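Local structure of putative drug/sodium antiporter (Escherichia coli, 4Z3N) at residues Y29-L32 with L33-L37; V41-L44 with T45-T48. The protein is a MATE-family membrane transporter of the genotoxin colibactin, probably working as an antiporter that exchanges its cargo for cations. All blocks are in the same frame, centred on the assembly; numbering follows the deposited sequence.

Contact 1 (Y29-L32 with L33-L37)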
ATOM      1  N   TYR A  29     -12.717 -17.966  -7.230  1.00 30.16           N
ATOM      2  CA  TYR A  29     -13.074 -17.408  -5.924  1.00 33.83           C
ATOM      3  C   TYR A  29     -12.328 -18.105  -4.803  1.00 33.64           C
ATOM      4  O   TYR A  29     -11.756 -17.434  -3.945  1.00 34.64           O
ATOM      5  CB  TYR A  29     -14.581 -17.477  -5.681  1.00 33.33           C
ATOM      6  CG  TYR A  29     -15.352 -16.618  -6.640  1.00 29.64           C
ATOM      7  CD1 TYR A  29     -15.235 -15.244  -6.601  1.00 25.28           C
ATOM      8  CD2 TYR A  29     -16.177 -17.186  -7.603  1.00 26.31           C
ATOM      9  CE1 TYR A  29     -15.931 -14.449  -7.491  1.00 28.57           C
ATOM     10  CE2 TYR A  29     -16.875 -16.409  -8.498  1.00 22.79           C
ATOM     11  CZ  TYR A  29     -16.747 -15.035  -8.435  1.00 31.61           C
ATOM     12  OH  TYR A  29     -17.431 -14.234  -9.314  1.00 35.52           O
ATOM     13  N   LYS A  30     -12.324 -19.436  -4.817  1.00 33.90           N
ATOM     14  CA  LYS A  30     -11.546 -20.219  -3.858  1.00 37.63           C
ATOM     15  C   LYS A  30     -10.054 -19.878  -3.952  1.00 37.40           C
ATOM     16  O   LYS A  30      -9.378 -19.671  -2.938  1.00 37.46           O
ATOM     17  CB  LYS A  30     -11.757 -21.732  -4.076  1.00 42.99           C
ATOM     18  CG  LYS A  30     -13.188 -22.219  -3.816  1.00 51.56           C
ATOM     19  CD  LYS A  30     -13.745 -21.630  -2.512  1.00 66.60           C
ATOM     20  CE  LYS A  30     -15.257 -21.847  -2.378  1.00 76.58           C
ATOM     21  NZ  LYS A  30     -16.056 -20.583  -2.516  1.00 64.96           N
ATOM     22  N   LEU A  31      -9.549 -19.808  -5.176  1.00 34.32           N
ATOM     23  CA  LEU A  31      -8.145 -19.507  -5.402  1.00 34.41           C
ATOM     24  C   LEU A  31      -7.751 -18.121  -4.853  1.00 38.85           C
ATOM     25  O   LEU A  31      -6.785 -18.011  -4.104  1.00 39.08           O
ATOM     26  CB  LEU A  31      -7.831 -19.617  -6.895  1.00 30.11           C
ATOM     27  CG  LEU A  31      -6.416 -19.226  -7.313  1.00 36.19           C
ATOM     28  CD1 LEU A  31      -5.344 -20.070  -6.605  1.00 32.47           C
ATOM     29  CD2 LEU A  31      -6.258 -19.252  -8.855  1.00 31.71           C
ATOM     30  N   LEU A  32      -8.499 -17.073  -5.195  1.00 32.15           N
ATOM     31  CA  LEU A  32      -8.181 -15.737  -4.701  1.00 37.39           C
ATOM     32  C   LEU A  32      -8.325 -15.598  -3.172  1.00 38.76           C
ATOM     33  O   LEU A  32      -7.530 -14.902  -2.525  1.00 38.34           O
ATOM     34  CB  LEU A  32      -9.058 -14.690  -5.391  1.00 34.50           C
ATOM     35  CG  LEU A  32      -8.735 -14.371  -6.845  1.00 28.45           C
ATOM     36  CD1 LEU A  32      -9.864 -13.565  -7.457  1.00 24.66           C
ATOM     37  CD2 LEU A  32      -7.417 -13.626  -6.965  1.00 26.65           C
ATOM     38  N   LEU A  33      -9.336 -16.235  -2.596  1.00 35.90           N
ATOM     39  CA  LEU A  33      -9.584 -16.087  -1.169  1.00 32.83           C
ATOM     40  C   LEU A  33      -8.530 -16.772  -0.354  1.00 37.07           C
ATOM     41  O   LEU A  33      -8.087 -16.247   0.661  1.00 43.87           O
ATOM     42  CB  LEU A  33     -10.939 -16.653  -0.785  1.00 36.15           C
ATOM     43  CG  LEU A  33     -12.110 -15.704  -0.940  1.00 36.34           C
ATOM     44  CD1 LEU A  33     -13.350 -16.414  -0.435  1.00 31.46           C
ATOM     45  CD2 LEU A  33     -11.813 -14.416  -0.177  1.00 31.99           C
ATOM     46  N   ARG A  34      -8.139 -17.965  -0.783  1.00 41.10           N
ATOM     47  CA  ARG A  34      -7.179 -18.738  -0.013  1.00 39.13           C
ATOM     48  C   ARG A  34      -5.821 -18.062  -0.028  1.00 37.93           C
ATOM     49  O   ARG A  34      -5.008 -18.248   0.873  1.00 41.67           O
ATOM     50  CB  ARG A  34      -7.064 -20.146  -0.554  1.00 34.85           C
ATOM     51  CG  ARG A  34      -5.921 -20.312  -1.479  1.00 44.15           C
ATOM     52  CD  ARG A  34      -6.130 -21.554  -2.313  1.00 58.62           C
ATOM     53  NE  ARG A  34      -5.239 -22.627  -1.906  1.00 63.41           N
ATOM     54  CZ  ARG A  34      -5.227 -23.824  -2.470  1.00 69.59           C
ATOM     55  NH1 ARG A  34      -6.074 -24.089  -3.462  1.00 64.79           N
ATOM     56  NH2 ARG A  34      -4.374 -24.746  -2.038  1.00 72.48           N
ATOM     57  N   MET A  35      -5.572 -17.301  -1.079  1.00 36.48           N
ATOM     58  CA  MET A  35      -4.372 -16.504  -1.176  1.00 31.02           C
ATOM     59  C   MET A  35      -4.495 -15.164  -0.473  1.00 37.04           C
ATOM     60  O   MET A  35      -3.522 -14.677   0.118  1.00 39.39           O
ATOM     61  CB  MET A  35      -4.023 -16.295  -2.633  1.00 38.27           C
ATOM     62  CG  MET A  35      -3.591 -17.560  -3.321  1.00 42.25           C
ATOM     63  SD  MET A  35      -3.282 -17.248  -5.049  1.00 64.37           S
ATOM     64  CE  MET A  35      -1.759 -16.312  -4.970  1.00 45.01           C
ATOM     65  N   ALA A  36      -5.679 -14.554  -0.541  1.00 37.63           N
ATOM     66  CA  ALA A  36      -5.863 -13.208   0.018  1.00 32.74           C
ATOM     67  C   ALA A  36      -6.080 -13.207   1.515  1.00 33.11           C
ATOM     68  O   ALA A  36      -5.802 -12.208   2.155  1.00 36.21           O
ATOM     69  CB  ALA A  36      -7.005 -12.495  -0.656  1.00 29.78           C
ATOM     70  N   LEU A  37      -6.601 -14.294   2.079  1.00 34.43           N
ATOM     71  CA  LEU A  37      -6.916 -14.294   3.516  1.00 38.17           C
ATOM     72  C   LEU A  37      -5.668 -14.266   4.400  1.00 39.98           C
ATOM     73  O   LEU A  37      -5.611 -13.489   5.352  1.00 39.83           O
ATOM     74  CB  LEU A  37      -7.791 -15.485   3.896  1.00 36.97           C
ATOM     75  CG  LEU A  37      -9.304 -15.345   3.665  1.00 40.18           C
ATOM     76  CD1 LEU A  37     -10.039 -16.448   4.402  1.00 39.99           C
ATOM     77  CD2 LEU A  37      -9.842 -13.970   4.071  1.00 32.88           C
TER
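Tyr29 and Leu33 open a run of i to i+4 backbone hydrogen bonds that joins 29-32 to 33-37 as successive turns of one alpha-helix. Leu33 N bonds to Tyr29 O at 3.0 Å and Arg34 N to Lys30 O at 3.0 Å, both moderately bent. The bond from Met35 N to Leu31 O is weak, whereas Ala36 N reaches Leu32 O at 2.7 Å.

Among the side chains the pairing of Leu31 with Met35 carries the contact. Four residues apart, they run alongside one another, and the CD1 methyl of Leu31 meets SD of Met35 at 3.8 Å. Leu31 holds CG anti to the backbone N (chi1 176°), which leans CD1 toward the Met35 side chain. Met35 passes its CG beside Leu31 O, then bends at its last torsion (72°); the side chain touches Ala312, Thr315 and Val316 of helix 286-322, and Leu31 also touches Val316. Leu32 faces a different neighbour, packing on Ala335 and Ala336 of helix 326-358. On the more open side, the aliphatic part of Arg34 runs past Lys30 O, with CB 3.4 Å from that oxygen.

This is the i, i+4 apolar packing of a transmembrane helix, here packed against two other helices of the MATE bundle.

Contact 2 (V41-L44 with T45-T48)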
ATOM      1  N   VAL A  41      -4.396 -11.359   7.090  1.00 33.95           N
ATOM      2  CA  VAL A  41      -3.994 -11.574   8.480  1.00 39.03           C
ATOM      3  C   VAL A  41      -2.668 -10.867   8.702  1.00 38.31           C
ATOM      4  O   VAL A  41      -2.461 -10.202   9.720  1.00 32.46           O
ATOM      5  CB  VAL A  41      -3.859 -13.077   8.851  1.00 37.34           C
ATOM      6  CG1 VAL A  41      -3.134 -13.232  10.180  1.00 31.47           C
ATOM      7  CG2 VAL A  41      -5.231 -13.745   8.914  1.00 30.88           C
ATOM      8  N   GLY A  42      -1.781 -11.002   7.720  1.00 42.73           N
ATOM      9  CA  GLY A  42      -0.492 -10.333   7.746  1.00 39.93           C
ATOM     10  C   GLY A  42      -0.652  -8.834   7.898  1.00 38.23           C
ATOM     11  O   GLY A  42       0.142  -8.176   8.572  1.00 38.45           O
ATOM     12  N   MET A  43      -1.694  -8.290   7.276  1.00 40.92           N
ATOM     13  CA  MET A  43      -1.905  -6.854   7.306  1.00 38.05           C
ATOM     14  C   MET A  43      -2.421  -6.434   8.670  1.00 36.07           C
ATOM     15  O   MET A  43      -2.092  -5.369   9.145  1.00 40.60           O
ATOM     16  CB  MET A  43      -2.857  -6.424   6.196  1.00 33.12           C
ATOM     17  CG  MET A  43      -2.218  -6.424   4.818  1.00 36.89           C
ATOM     18  SD  MET A  43      -3.383  -6.114   3.464  1.00 46.46           S
ATOM     19  CE  MET A  43      -2.574  -6.972   2.117  1.00 36.76           C
ATOM     20  N   LEU A  44      -3.202  -7.282   9.317  1.00 37.51           N
ATOM     21  CA  LEU A  44      -3.657  -6.956  10.655  1.00 40.44           C
ATOM     22  C   LEU A  44      -2.481  -6.924  11.642  1.00 42.76           C
ATOM     23  O   LEU A  44      -2.450  -6.051  12.512  1.00 45.35           O
ATOM     24  CB  LEU A  44      -4.731  -7.935  11.131  1.00 36.14           C
ATOM     25  CG  LEU A  44      -6.127  -7.832  10.504  1.00 43.72           C
ATOM     26  CD1 LEU A  44      -7.113  -8.758  11.213  1.00 47.47           C
ATOM     27  CD2 LEU A  44      -6.638  -6.406  10.511  1.00 47.56           C
ATOM     28  N   THR A  45      -1.519  -7.846  11.506  1.00 37.60           N
ATOM     29  CA  THR A  45      -0.344  -7.847  12.385  1.00 39.91           C
ATOM     30  C   THR A  45       0.317  -6.472  12.426  1.00 47.59           C
ATOM     31  O   THR A  45       0.753  -6.013  13.486  1.00 51.87           O
ATOM     32  CB  THR A  45       0.770  -8.862  11.966  1.00 41.52           C
ATOM     33  OG1 THR A  45       1.441  -8.394  10.790  1.00 41.90           O
ATOM     34  CG2 THR A  45       0.245 -10.264  11.756  1.00 36.27           C
ATOM     35  N   GLN A  46       0.406  -5.831  11.263  1.00 47.96           N
ATOM     36  CA  GLN A  46       1.049  -4.531  11.146  1.00 47.78           C
ATOM     37  C   GLN A  46       0.445  -3.514  12.098  1.00 46.74           C
ATOM     38  O   GLN A  46       1.163  -2.679  12.642  1.00 53.22           O
ATOM     39  CB  GLN A  46       0.970  -4.018   9.710  1.00 42.04           C
ATOM     40  CG  GLN A  46       2.046  -4.596   8.819  1.00 51.14           C
ATOM     41  CD  GLN A  46       1.698  -4.492   7.341  1.00 60.84           C
ATOM     42  OE1 GLN A  46       0.651  -3.942   6.968  1.00 53.48           O
ATOM     43  NE2 GLN A  46       2.572  -5.029   6.491  1.00 58.72           N
ATOM     44  N   VAL A  47      -0.864  -3.597  12.313  1.00 44.54           N
ATOM     45  CA  VAL A  47      -1.542  -2.641  13.181  1.00 48.62           C
ATOM     46  C   VAL A  47      -1.090  -2.832  14.619  1.00 50.02           C
ATOM     47  O   VAL A  47      -0.856  -1.856  15.331  1.00 50.54           O
ATOM     48  CB  VAL A  47      -3.095  -2.762  13.095  1.00 54.96           C
ATOM     49  CG1 VAL A  47      -3.795  -1.837  14.104  1.00 55.14           C
ATOM     50  CG2 VAL A  47      -3.578  -2.464  11.677  1.00 62.28           C
ATOM     51  N   THR A  48      -0.940  -4.091  15.030  1.00 49.07           N
ATOM     52  CA  THR A  48      -0.568  -4.407  16.407  1.00 50.62           C
ATOM     53  C   THR A  48       0.692  -3.674  16.877  1.00 48.84           C
ATOM     54  O   THR A  48       0.833  -3.407  18.066  1.00 48.84           O
ATOM     55  CB  THR A  48      -0.340  -5.912  16.603  1.00 44.31           C
ATOM     56  OG1 THR A  48       0.851  -6.306  15.918  1.00 48.83           O
ATOM     57  CG2 THR A  48      -1.509  -6.711  16.064  1.00 46.63           C
TER
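Val41 and Thr45 hold the helical spacing between 41-44 and 45-48, Thr45 N bonding to Val41 O at 3.1 Å; beyond it the backbone bonds span three residues, Val47 N to Leu44 O at 2.9 Å and, weakly, Gln46 N to Met43 O.

Thr45 is the side chain that matters most. Its hydroxyl gives its proton to the backbone, OG1 lying 2.6 Å from Gly42 O and tilted from the plane of that carbonyl. The torsion explains the bond: with chi1 at 73°, OG1 sits between the backbone N and the carbonyl carbon and is folded back onto the preceding turn. The same rotation sends CG2 alongside Val41 O, at 3.4 Å, so OG1 meets the carbonyl of Gly42 while CG2 lies beside that of Val41. Thr48 may repeat this one turn later, its OG1 turned to Thr45 O, though the modelled separation is too short for the bond to be more than doubtful; its CG2 rests beside Leu44 O.

Gln46 leaves the helix on another side. Its extended chain brings the amide back along the preceding turn, OE1 coming within 3.9 Å of Met43 CA and 4.4 Å of Met43 CG, a loose approach and no more. A bound monoolein molecule lies about 4 Å from this side chain. Val41, Thr45 and Thr48 instead look toward helix 181-204, where they touch Met185, Ser188, Leu189 and Ala192.

Chemically, Thr45, and possibly Thr48, spends its hydroxyl proton on its own helix, which is consistent with polar residues being tolerated where transmembrane helices meet, while their methyl groups provide apolar surface beside the backbone.

Overall arrangement
Contact 1 and contact 2 follow one another along helix 28-56, their centres about 18 Å apart, and they meet nowhere except through the helix they share. They give the same helix two sets of neighbours: 29-37 packs on helices 286-322 and 326-358, whereas 41-48 meets helix 181-204. One continuous helix thus touches helices from both the earlier and the later part of the chain. Contact 2 lies nearer the middle of the chain, about 13 Å from its centre against about 19 Å for contact 1. A bound monoolein lies about 4 Å from the Gln46 side chain, while the Tyr29 side chain is about 9 Å from a bound monoolein.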